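Local coordinates for FixK2 protein (Bradyrhizobium japonicum, PDB 4I2O) that binds DNA as a dimeric transcription regulator of the CRP/FNR superfamily, probably controlling genes connected with nitrogen fixation, at residues G83-P88 with R184-D189; G153-T156 with A162-L165; E167-L172 with G176-P181. The protein carries 1 engineered substitution. All blocks are in the same frame, centred on the assembly; numbering follows the deposited sequence.

Contact 1. Residues G83-P88 with R184-D189. With nucleotides of chain C.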
loop_
_atom_site.group_PDB
_atom_site.type_symbol
_atom_site.label_atom_id
_atom_site.label_comp_id
_atom_site.label_asym_id
_atom_site.label_seq_id
_atom_site.Cartn_x
_atom_site.Cartn_y
_atom_site.Cartn_z
ATOM N N GLY A 83 0.089 -3.816 -8.287
ATOM C CA GLY A 83 0.099 -3.838 -6.849
ATOM C C GLY A 83 0.522 -5.171 -6.308
ATOM O O GLY A 83 1.087 -5.246 -5.199
ATOM N N ALA A 84 0.332 -6.246 -7.102
ATOM C CA ALA A 84 0.691 -7.538 -6.593
ATOM C C ALA A 84 0.693 -8.554 -7.725
ATOM O O ALA A 84 -0.069 -8.417 -8.692
ATOM C CB ALA A 84 -0.336 -8.018 -5.493
ATOM N N PHE A 85 1.509 -9.569 -7.540
ATOM C CA PHE A 85 1.473 -10.781 -8.426
ATOM C C PHE A 85 0.899 -11.889 -7.582
ATOM O O PHE A 85 1.279 -12.027 -6.415
ATOM C CB PHE A 85 2.862 -11.152 -8.815
ATOM C CG PHE A 85 3.494 -10.190 -9.807
ATOM C CD1 PHE A 85 2.937 -10.055 -11.102
ATOM C CD2 PHE A 85 4.612 -9.440 -9.464
ATOM C CE1 PHE A 85 3.490 -9.178 -12.027
ATOM C CE2 PHE A 85 5.224 -8.585 -10.442
ATOM C CZ PHE A 85 4.633 -8.451 -11.731
ATOM N N HIS A 86 -0.056 -12.663 -8.112
ATOM C CA HIS A 86 -0.652 -13.784 -7.330
ATOM C C HIS A 86 -0.230 -15.056 -8.016
ATOM O O HIS A 86 -0.319 -15.172 -9.242
ATOM C CB HIS A 86 -2.158 -13.690 -7.381
ATOM C CG HIS A 86 -2.652 -12.319 -7.018
ATOM N ND1 HIS A 86 -2.396 -11.770 -5.793
ATOM C CD2 HIS A 86 -3.345 -11.387 -7.718
ATOM C CE1 HIS A 86 -2.981 -10.577 -5.718
ATOM N NE2 HIS A 86 -3.523 -10.309 -6.889
ATOM N N LEU A 87 0.369 -15.943 -7.230
ATOM C CA LEU A 87 1.082 -17.105 -7.753
ATOM C C LEU A 87 0.320 -18.324 -7.176
ATOM O O LEU A 87 -0.595 -18.158 -6.387
ATOM C CB LEU A 87 2.526 -17.040 -7.243
ATOM C CG LEU A 87 3.317 -15.831 -7.732
ATOM C CD1 LEU A 87 4.671 -15.869 -7.062
ATOM C CD2 LEU A 87 3.480 -15.848 -9.295
ATOM N N PRO A 88 0.672 -19.559 -7.575
ATOM C CA PRO A 88 -0.142 -20.682 -7.101
ATOM C C PRO A 88 -0.271 -20.825 -5.577
ATOM O O PRO A 88 0.727 -20.700 -4.810
ATOM C CB PRO A 88 0.572 -21.904 -7.702
ATOM C CG PRO A 88 1.165 -21.362 -8.964
ATOM C CD PRO A 88 1.608 -19.947 -8.634
ATOM N N ARG A 184 9.323 -8.230 -18.643
ATOM C CA ARG A 184 10.095 -7.162 -18.035
ATOM C C ARG A 184 9.210 -5.925 -17.810
ATOM O O ARG A 184 9.403 -5.117 -16.860
ATOM C CB ARG A 184 11.326 -6.829 -18.978
ATOM C CG ARG A 184 12.365 -8.026 -19.119
ATOM C CD ARG A 184 13.044 -8.348 -17.755
ATOM N NE ARG A 184 14.261 -9.177 -17.952
ATOM C CZ ARG A 184 14.391 -10.461 -17.597
ATOM N NH1 ARG A 184 13.375 -11.175 -17.041
ATOM N NH2 ARG A 184 15.567 -11.039 -17.808
ATOM N N ARG A 185 8.237 -5.731 -18.692
ATOM C CA ARG A 185 7.345 -4.597 -18.509
ATOM C C ARG A 185 6.452 -4.813 -17.268
ATOM O O ARG A 185 6.170 -3.838 -16.510
ATOM C CB ARG A 185 6.454 -4.469 -19.753
ATOM C CG ARG A 185 5.436 -3.295 -19.630
ATOM C CD ARG A 185 4.604 -3.166 -20.933
ATOM N NE ARG A 185 5.441 -2.526 -21.961
ATOM C CZ ARG A 185 5.766 -1.226 -21.890
ATOM N NH1 ARG A 185 5.305 -0.439 -20.891
ATOM N NH2 ARG A 185 6.546 -0.692 -22.802
ATOM N N ASP A 186 5.991 -6.038 -17.051
ATOM C CA ASP A 186 5.223 -6.242 -15.806
ATOM C C ASP A 186 6.138 -6.027 -14.611
ATOM O O ASP A 186 5.720 -5.455 -13.577
ATOM C CB ASP A 186 4.692 -7.692 -15.720
ATOM C CG ASP A 186 3.448 -7.931 -16.534
ATOM O OD1 ASP A 186 3.011 -7.075 -17.309
ATOM O OD2 ASP A 186 2.913 -9.060 -16.413
ATOM N N ILE A 187 7.385 -6.521 -14.671
ATOM C CA ILE A 187 8.270 -6.288 -13.508
ATOM C C ILE A 187 8.457 -4.784 -13.284
ATOM O O ILE A 187 8.418 -4.329 -12.147
ATOM C CB ILE A 187 9.633 -6.974 -13.641
ATOM C CG1 ILE A 187 9.398 -8.522 -13.775
ATOM C CG2 ILE A 187 10.540 -6.695 -12.449
ATOM C CD1 ILE A 187 10.706 -9.262 -14.200
ATOM N N GLY A 188 8.778 -4.027 -14.336
ATOM C CA GLY A 188 8.939 -2.568 -14.152
ATOM C C GLY A 188 7.650 -1.966 -13.588
ATOM O O GLY A 188 7.760 -1.133 -12.702
ATOM N N ASP A 189 6.453 -2.343 -14.081
ATOM C CA ASP A 189 5.200 -1.762 -13.525
ATOM C C ASP A 189 4.876 -2.189 -12.113
ATOM O O ASP A 189 4.179 -1.449 -11.408
ATOM C CB ASP A 189 3.949 -1.975 -14.457
ATOM C CG ASP A 189 4.076 -1.228 -15.749
ATOM O OD1 ASP A 189 4.821 -0.214 -15.776
ATOM O OD2 ASP A 189 3.343 -1.560 -16.722
ATOM P P DA C 7 10.500 -10.206 -21.664
ATOM O OP1 DA C 7 10.437 -11.288 -20.657
ATOM O OP2 DA C 7 9.863 -8.866 -21.393
ATOM O "O5'" DA C 7 11.997 -9.875 -22.051
ATOM C "C5'" DA C 7 12.913 -11.003 -22.484
ATOM C "C4'" DA C 7 14.250 -10.343 -22.852
ATOM O "O4'" DA C 7 14.080 -9.655 -24.115
ATOM C "C3'" DA C 7 14.760 -9.334 -21.841
ATOM O "O3'" DA C 7 15.995 -9.963 -21.359
ATOM C "C2'" DA C 7 15.028 -8.031 -22.662
ATOM C "C1'" DA C 7 15.008 -8.592 -24.111
ATOM N N9 DA C 7 14.454 -7.617 -25.051
ATOM C C8 DA C 7 13.212 -7.033 -25.027
ATOM N N7 DA C 7 12.978 -6.194 -26.023
ATOM C C5 DA C 7 14.148 -6.265 -26.798
ATOM C C6 DA C 7 14.529 -5.610 -27.968
ATOM N N6 DA C 7 13.666 -4.766 -28.561
ATOM N N1 DA C 7 15.774 -5.898 -28.511
ATOM C C2 DA C 7 16.533 -6.771 -27.796
ATOM N N3 DA C 7 16.244 -7.430 -26.626
ATOM C C4 DA C 7 15.049 -7.134 -26.212
ATOM P P DT C 8 17.006 -9.130 -20.355
ATOM O OP1 DT C 8 17.854 -10.213 -19.686
ATOM O OP2 DT C 8 16.252 -8.045 -19.734
ATOM O "O5'" DT C 8 18.062 -8.384 -21.395
ATOM C "C5'" DT C 8 18.803 -9.292 -22.207
ATOM C "C4'" DT C 8 19.629 -8.446 -23.158
ATOM O "O4'" DT C 8 18.774 -7.642 -24.004
ATOM C "C3'" DT C 8 20.542 -7.418 -22.457
ATOM O "O3'" DT C 8 21.809 -7.721 -22.984
ATOM C "C2'" DT C 8 20.143 -6.012 -22.888
ATOM C "C1'" DT C 8 19.411 -6.339 -24.166
ATOM N N1 DT C 8 18.280 -5.393 -24.564
ATOM C C2 DT C 8 18.305 -4.719 -25.790
ATOM O O2 DT C 8 19.244 -4.749 -26.597
ATOM N N3 DT C 8 17.208 -3.975 -26.091
ATOM C C4 DT C 8 16.074 -3.812 -25.264
ATOM O O4 DT C 8 15.124 -3.143 -25.677
ATOM C C5 DT C 8 16.089 -4.519 -23.991
ATOM C C7 DT C 8 14.907 -4.392 -23.035
ATOM C C6 DT C 8 17.170 -5.292 -23.694
#
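F85 meets the first turn of helix 184-191 with the edge of its ring, and what that edge meets is backbone: CZ lies 3.7 Å from the carbonyl O of D186, near the ring plane. The CB of D186 also comes within 4.1 Å of CZ. With CG beside the backbone N (chi1 -72°), the ring leaves strand 80-86 on the side of the helix, bringing CZ to it, while F164 and Y190 pack on it from the DNA-binding domain. The D186 carboxylate is occupied elsewhere, in salt bridges to R80 and R70 of the cyclic nucleotide-binding-type β domain, so a small ring-edge contact and the salt bridges of the buried D186 together join the two domains. In the CRP/FNR fold, helix 184-191 is the first helix of the helix-turn-helix, and its N-terminal end faces the DNA backbone. Here the R184 amide donates an almost straight bond (173°) to OP2 of DA7 of chain C at 2.9 Å. The R184 side chain bends at its second torsion and grips the next phosphate with two bonds: NE reaches OP2 of DT8 of chain C at 2.9 Å, and NH2 reaches its OP1 at 3.1 Å.

Contact 2. Residues G153-T156 with A162-L165. With nucleotides of chain D.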
loop_
_atom_site.group_PDB
_atom_site.type_symbol
_atom_site.label_atom_id
_atom_site.label_comp_id
_atom_site.label_asym_id
_atom_site.label_seq_id
_atom_site.Cartn_x
_atom_site.Cartn_y
_atom_site.Cartn_z
ATOM N N GLY A 153 8.369 4.563 -2.897
ATOM C CA GLY A 153 8.709 5.944 -2.496
ATOM C C GLY A 153 10.196 6.178 -2.305
ATOM O O GLY A 153 10.698 7.309 -2.525
ATOM N N ARG A 154 10.939 5.166 -1.853
ATOM C CA ARG A 154 12.261 5.469 -1.329
ATOM C C ARG A 154 13.443 4.610 -1.853
ATOM O O ARG A 154 14.611 5.044 -1.685
ATOM C CB ARG A 154 12.245 5.471 0.231
ATOM C CG ARG A 154 11.335 6.572 0.775
ATOM C CD ARG A 154 12.143 7.862 0.631
ATOM N NE ARG A 154 11.481 9.166 0.932
ATOM C CZ ARG A 154 11.291 10.124 0.015
ATOM N NH1 ARG A 154 11.550 9.883 -1.270
ATOM N NH2 ARG A 154 10.873 11.342 0.382
ATOM N N LYS A 155 13.195 3.437 -2.502
ATOM C CA LYS A 155 14.323 2.555 -2.845
ATOM C C LYS A 155 14.923 2.929 -4.211
ATOM O O LYS A 155 14.230 3.478 -5.076
ATOM C CB LYS A 155 13.931 1.023 -2.846
ATOM C CG LYS A 155 13.813 0.507 -1.409
ATOM C CD LYS A 155 13.534 -1.028 -1.426
ATOM C CE LYS A 155 13.435 -1.553 0.028
ATOM N NZ LYS A 155 13.333 -3.099 0.001
ATOM N N THR A 156 16.218 2.711 -4.378
ATOM C CA THR A 156 16.830 3.004 -5.696
ATOM C C THR A 156 16.402 1.912 -6.667
ATOM O O THR A 156 15.819 0.864 -6.303
ATOM C CB THR A 156 18.340 3.004 -5.614
ATOM O OG1 THR A 156 18.734 1.673 -5.291
ATOM C CG2 THR A 156 18.871 3.935 -4.489
ATOM N N ALA A 162 16.540 -5.950 -6.517
ATOM C CA ALA A 162 17.024 -6.970 -5.605
ATOM C C ALA A 162 15.883 -7.388 -4.675
ATOM O O ALA A 162 15.744 -8.571 -4.367
ATOM C CB ALA A 162 18.187 -6.436 -4.805
ATOM N N THR A 163 15.077 -6.425 -4.223
ATOM C CA THR A 163 13.909 -6.809 -3.374
ATOM C C THR A 163 13.020 -7.787 -4.146
ATOM O O THR A 163 12.616 -8.822 -3.616
ATOM C CB THR A 163 13.076 -5.587 -2.973
ATOM O OG1 THR A 163 13.936 -4.765 -2.222
ATOM C CG2 THR A 163 11.880 -6.023 -2.044
ATOM N N PHE A 164 12.716 -7.442 -5.394
ATOM C CA PHE A 164 11.837 -8.229 -6.237
ATOM C C PHE A 164 12.400 -9.629 -6.398
ATOM O O PHE A 164 11.671 -10.644 -6.226
ATOM C CB PHE A 164 11.691 -7.562 -7.604
ATOM C CG PHE A 164 11.089 -8.471 -8.659
ATOM C CD1 PHE A 164 9.679 -8.663 -8.687
ATOM C CD2 PHE A 164 11.889 -9.090 -9.595
ATOM C CE1 PHE A 164 9.074 -9.474 -9.642
ATOM C CE2 PHE A 164 11.314 -9.963 -10.590
ATOM C CZ PHE A 164 9.884 -10.130 -10.608
ATOM N N LEU A 165 13.670 -9.760 -6.770
ATOM C CA LEU A 165 14.263 -11.116 -6.963
ATOM C C LEU A 165 14.206 -11.973 -5.698
ATOM O O LEU A 165 13.898 -13.166 -5.728
ATOM C CB LEU A 165 15.706 -10.987 -7.346
ATOM C CG LEU A 165 15.914 -10.453 -8.761
ATOM C CD1 LEU A 165 17.383 -9.983 -9.003
ATOM C CD2 LEU A 165 15.418 -11.448 -9.846
ATOM P P DA D 18 18.190 4.970 -9.967
ATOM O OP1 DA D 18 17.509 4.559 -8.667
ATOM O OP2 DA D 18 19.286 4.215 -10.503
ATOM O "O5'" DA D 18 17.172 5.003 -11.194
ATOM C "C5'" DA D 18 16.045 5.891 -11.014
ATOM C "C4'" DA D 18 15.416 6.271 -12.345
ATOM O "O4'" DA D 18 16.366 7.145 -13.080
ATOM C "C3'" DA D 18 15.023 5.080 -13.242
ATOM O "O3'" DA D 18 13.636 5.369 -13.524
ATOM C "C2'" DA D 18 16.031 5.264 -14.397
ATOM C "C1'" DA D 18 16.226 6.765 -14.437
ATOM N N9 DA D 18 17.502 7.102 -15.132
ATOM C C8 DA D 18 18.749 6.521 -14.960
ATOM N N7 DA D 18 19.700 7.113 -15.697
ATOM C C5 DA D 18 19.009 8.077 -16.431
ATOM C C6 DA D 18 19.397 9.024 -17.386
ATOM N N6 DA D 18 20.641 9.167 -17.830
ATOM N N1 DA D 18 18.454 9.878 -17.836
ATOM C C2 DA D 18 17.191 9.808 -17.417
ATOM N N3 DA D 18 16.697 8.949 -16.514
ATOM C C4 DA D 18 17.664 8.111 -16.059
#
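The interdomain hinge of the CRP/FNR fold, where the long helix 128-154 gives way to the first helix of the DNA-binding domain, is bridged here by K155 and T163. K155 lies in the short turn between the helices, and T163 stands about two turns into helix 157-172. The lysine CG is placed beside the backbone N (chi1 -76°), and from there the chain runs fully extended, carrying NZ across the turn to donate a hydrogen bond to OG1 of T163 at 2.8 Å. The two side chains cross at about a right angle, so the methylenes add little: the nearest, K155 CD, stays 3.8 Å from OG1. The same hydroxyl is hydrogen-bonded to the carbonyl O of E159 one turn back, which leaves it well placed to accept from the lysine while remaining tied to its own helix. Next to K155, T156 is the N-cap of helix 157-172: its side chain caps a backbone N in the first turn, and E159 OE1 in return accepts from the T156 amide, as in a capping box. This end of the helix adjoins the DNA backbone, and the helix dipole would probably favour a phosphate there. R154 turns instead to the second subunit, where it forms a salt bridge with D189 of that subunit. T156 approaches the nucleic acid through carbon, with its CA 3.4 Å and its CB 3.5 Å from OP1 of DA18 of chain D.

Contact 3. Residues E167-L172 with G176-P181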
loop_
_atom_site.group_PDB
_atom_site.type_symbol
_atom_site.label_atom_id
_atom_site.label_comp_id
_atom_site.label_asym_id
_atom_site.label_seq_id
_atom_site.Cartn_x
_atom_site.Cartn_y
_atom_site.Cartn_z
ATOM N N GLU A 167 11.954 -11.634 -3.209
ATOM C CA GLU A 167 10.545 -11.982 -3.015
ATOM C C GLU A 167 10.167 -13.154 -3.936
ATOM O O GLU A 167 9.499 -14.144 -3.517
ATOM C CB GLU A 167 9.651 -10.774 -3.324
ATOM C CG GLU A 167 8.187 -11.129 -3.101
ATOM C CD GLU A 167 7.215 -10.041 -3.468
ATOM O OE1 GLU A 167 7.547 -9.068 -4.193
ATOM O OE2 GLU A 167 6.072 -10.152 -3.021
ATOM N N MET A 168 10.513 -13.036 -5.206
ATOM C CA MET A 168 10.179 -14.161 -6.124
ATOM C C MET A 168 10.898 -15.461 -5.794
ATOM O O MET A 168 10.326 -16.546 -5.957
ATOM C CB MET A 168 10.560 -13.758 -7.529
ATOM C CG MET A 168 9.709 -12.638 -8.158
ATOM S SD MET A 168 7.925 -13.012 -8.229
ATOM C CE MET A 168 7.279 -12.089 -6.838
ATOM N N ASP A 169 12.161 -15.398 -5.370
ATOM C CA ASP A 169 12.861 -16.593 -4.943
ATOM C C ASP A 169 12.120 -17.280 -3.769
ATOM O O ASP A 169 11.935 -18.480 -3.729
ATOM C CB ASP A 169 14.288 -16.227 -4.541
ATOM C CG ASP A 169 15.099 -17.444 -4.083
ATOM O OD1 ASP A 169 15.342 -17.574 -2.873
ATOM O OD2 ASP A 169 15.538 -18.240 -4.944
ATOM N N ARG A 170 11.697 -16.500 -2.786
ATOM C CA ARG A 170 10.982 -17.087 -1.657
ATOM C C ARG A 170 9.666 -17.717 -2.099
ATOM O O ARG A 170 9.273 -18.809 -1.612
ATOM C CB ARG A 170 10.730 -15.961 -0.623
ATOM C CG ARG A 170 9.961 -16.425 0.594
ATOM C CD ARG A 170 9.901 -15.298 1.641
ATOM N NE ARG A 170 9.529 -13.992 1.083
ATOM C CZ ARG A 170 8.272 -13.633 0.794
ATOM N NH1 ARG A 170 7.270 -14.508 0.953
ATOM N NH2 ARG A 170 8.023 -12.402 0.339
ATOM N N ARG A 171 8.958 -17.077 -3.032
ATOM C CA ARG A 171 7.589 -17.510 -3.377
ATOM C C ARG A 171 7.529 -18.551 -4.476
ATOM O O ARG A 171 6.575 -19.330 -4.556
ATOM C CB ARG A 171 6.770 -16.299 -3.830
ATOM C CG ARG A 171 6.508 -15.355 -2.592
ATOM C CD ARG A 171 5.844 -14.072 -3.001
ATOM N NE ARG A 171 4.483 -14.313 -3.489
ATOM C CZ ARG A 171 3.815 -13.413 -4.211
ATOM N NH1 ARG A 171 4.375 -12.235 -4.514
ATOM N NH2 ARG A 171 2.585 -13.684 -4.627
ATOM N N LEU A 172 8.523 -18.543 -5.353
ATOM C CA LEU A 172 8.401 -19.469 -6.499
ATOM C C LEU A 172 9.614 -20.300 -6.846
ATOM O O LEU A 172 9.510 -21.170 -7.738
ATOM C CB LEU A 172 7.732 -18.834 -7.727
ATOM C CG LEU A 172 8.409 -17.644 -8.355
ATOM C CD1 LEU A 172 9.791 -17.986 -8.932
ATOM C CD2 LEU A 172 7.536 -16.999 -9.448
ATOM N N GLY A 176 16.040 -24.249 -6.212
ATOM C CA GLY A 176 16.975 -23.146 -6.521
ATOM C C GLY A 176 16.733 -22.208 -7.691
ATOM O O GLY A 176 17.414 -21.176 -7.804
ATOM N N MET A 177 15.786 -22.518 -8.575
ATOM C CA MET A 177 15.611 -21.718 -9.800
ATOM C C MET A 177 14.205 -21.147 -9.853
ATOM O O MET A 177 13.262 -21.821 -9.425
ATOM C CB MET A 177 15.874 -22.595 -11.069
ATOM C CG MET A 177 15.459 -21.794 -12.344
ATOM S SD MET A 177 15.674 -22.716 -13.865
ATOM C CE MET A 177 17.393 -22.224 -14.164
ATOM N N MET A 178 14.098 -19.876 -10.275
ATOM C CA MET A 178 12.838 -19.163 -10.439
ATOM C C MET A 178 12.459 -19.168 -11.901
ATOM O O MET A 178 13.206 -18.646 -12.743
ATOM C CB MET A 178 13.067 -17.670 -10.068
ATOM C CG MET A 178 13.792 -17.543 -8.823
ATOM S SD MET A 178 13.665 -15.844 -8.265
ATOM C CE MET A 178 15.075 -15.108 -9.068
ATOM N N ALA A 179 11.293 -19.693 -12.215
ATOM C CA ALA A 179 10.772 -19.571 -13.566
ATOM C C ALA A 179 9.757 -18.450 -13.473
ATOM O O ALA A 179 8.639 -18.623 -12.916
ATOM C CB ALA A 179 10.111 -20.878 -14.029
ATOM N N LEU A 180 10.144 -17.273 -13.929
ATOM C CA LEU A 180 9.325 -16.087 -13.685
ATOM C C LEU A 180 8.248 -16.098 -14.742
ATOM O O LEU A 180 8.543 -16.414 -15.926
ATOM C CB LEU A 180 10.185 -14.830 -13.906
ATOM C CG LEU A 180 11.158 -14.528 -12.765
ATOM C CD1 LEU A 180 11.944 -13.246 -13.166
ATOM C CD2 LEU A 180 10.475 -14.410 -11.387
ATOM N N PRO A 181 7.000 -15.843 -14.352
ATOM C CA PRO A 181 5.964 -15.963 -15.404
ATOM C C PRO A 181 5.727 -14.677 -16.171
ATOM O O PRO A 181 5.049 -14.763 -17.222
ATOM C CB PRO A 181 4.683 -16.287 -14.628
ATOM C CG PRO A 181 4.921 -15.556 -13.239
ATOM C CD PRO A 181 6.421 -15.882 -12.985
HETATM O O HOH W 1 16.830 -18.585 -7.480
HETATM O O HOH W 2 9.816 -21.555 -10.464
#
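G176 joins D169 through a water that donates to both G176 O (2.7 Å) and D169 OD2, while the other carboxylate oxygen of D169 forms a salt bridge with R224. M177 turns from the helix toward strand 218-221, its partner in the small antiparallel sheet of this winged-helix domain. M178 comes back to helix 167-172, which crosses strand 177-179 at 91°. The last torsion of M178 bends (chi3 -89°) and lays SD against the helix backbone, 3.3 Å from D169 N, while its CB presses tightly on L172 CD1 at 3.5 Å. At A179 the backbone N donates to a second water, which in turn donates to L172 O at 2.8 Å. L180 puts CD2 across the M168 side chain, 3.8 Å from CG, and P181 meets L172 CD2 with its ring carbon CD, at 3.9 Å. L172 therefore spreads one methyl to M178 and the other to P181; an alanine here would probably leave a gap between M178 CB and the P181 ring. Since no direct hydrogen bond spans the two segments, cohesion rests on sulfur and methyl packing, with two waters bridging D169 OD2 to G176 O and L172 O to A179 N.

The three contacts of this chain are tied together by shared residues. F164, in contact 2, packs its CZ on I187 CG1 of contact 1 (3.6 Å), and its CE2 nears L180 CD1 of contact 3 (4.2 Å). Contacts 1 and 3, with centres about 12 Å apart, are joined by a probable hydrogen bond from R171 NH2 to F85 O (2.8 Å) and by L87 resting on L172. Contacts 2 and 3 both use helix 157-172, and L165 O lies 3.7 Å from M178 SD. Through R154, contact 2 reaches D189 in contact 1 of the second subunit. Contacts 1 and 2 touch DNA chains C and D respectively, whereas contact 3 stays about 7 Å from the nucleic acid at its nearest atom.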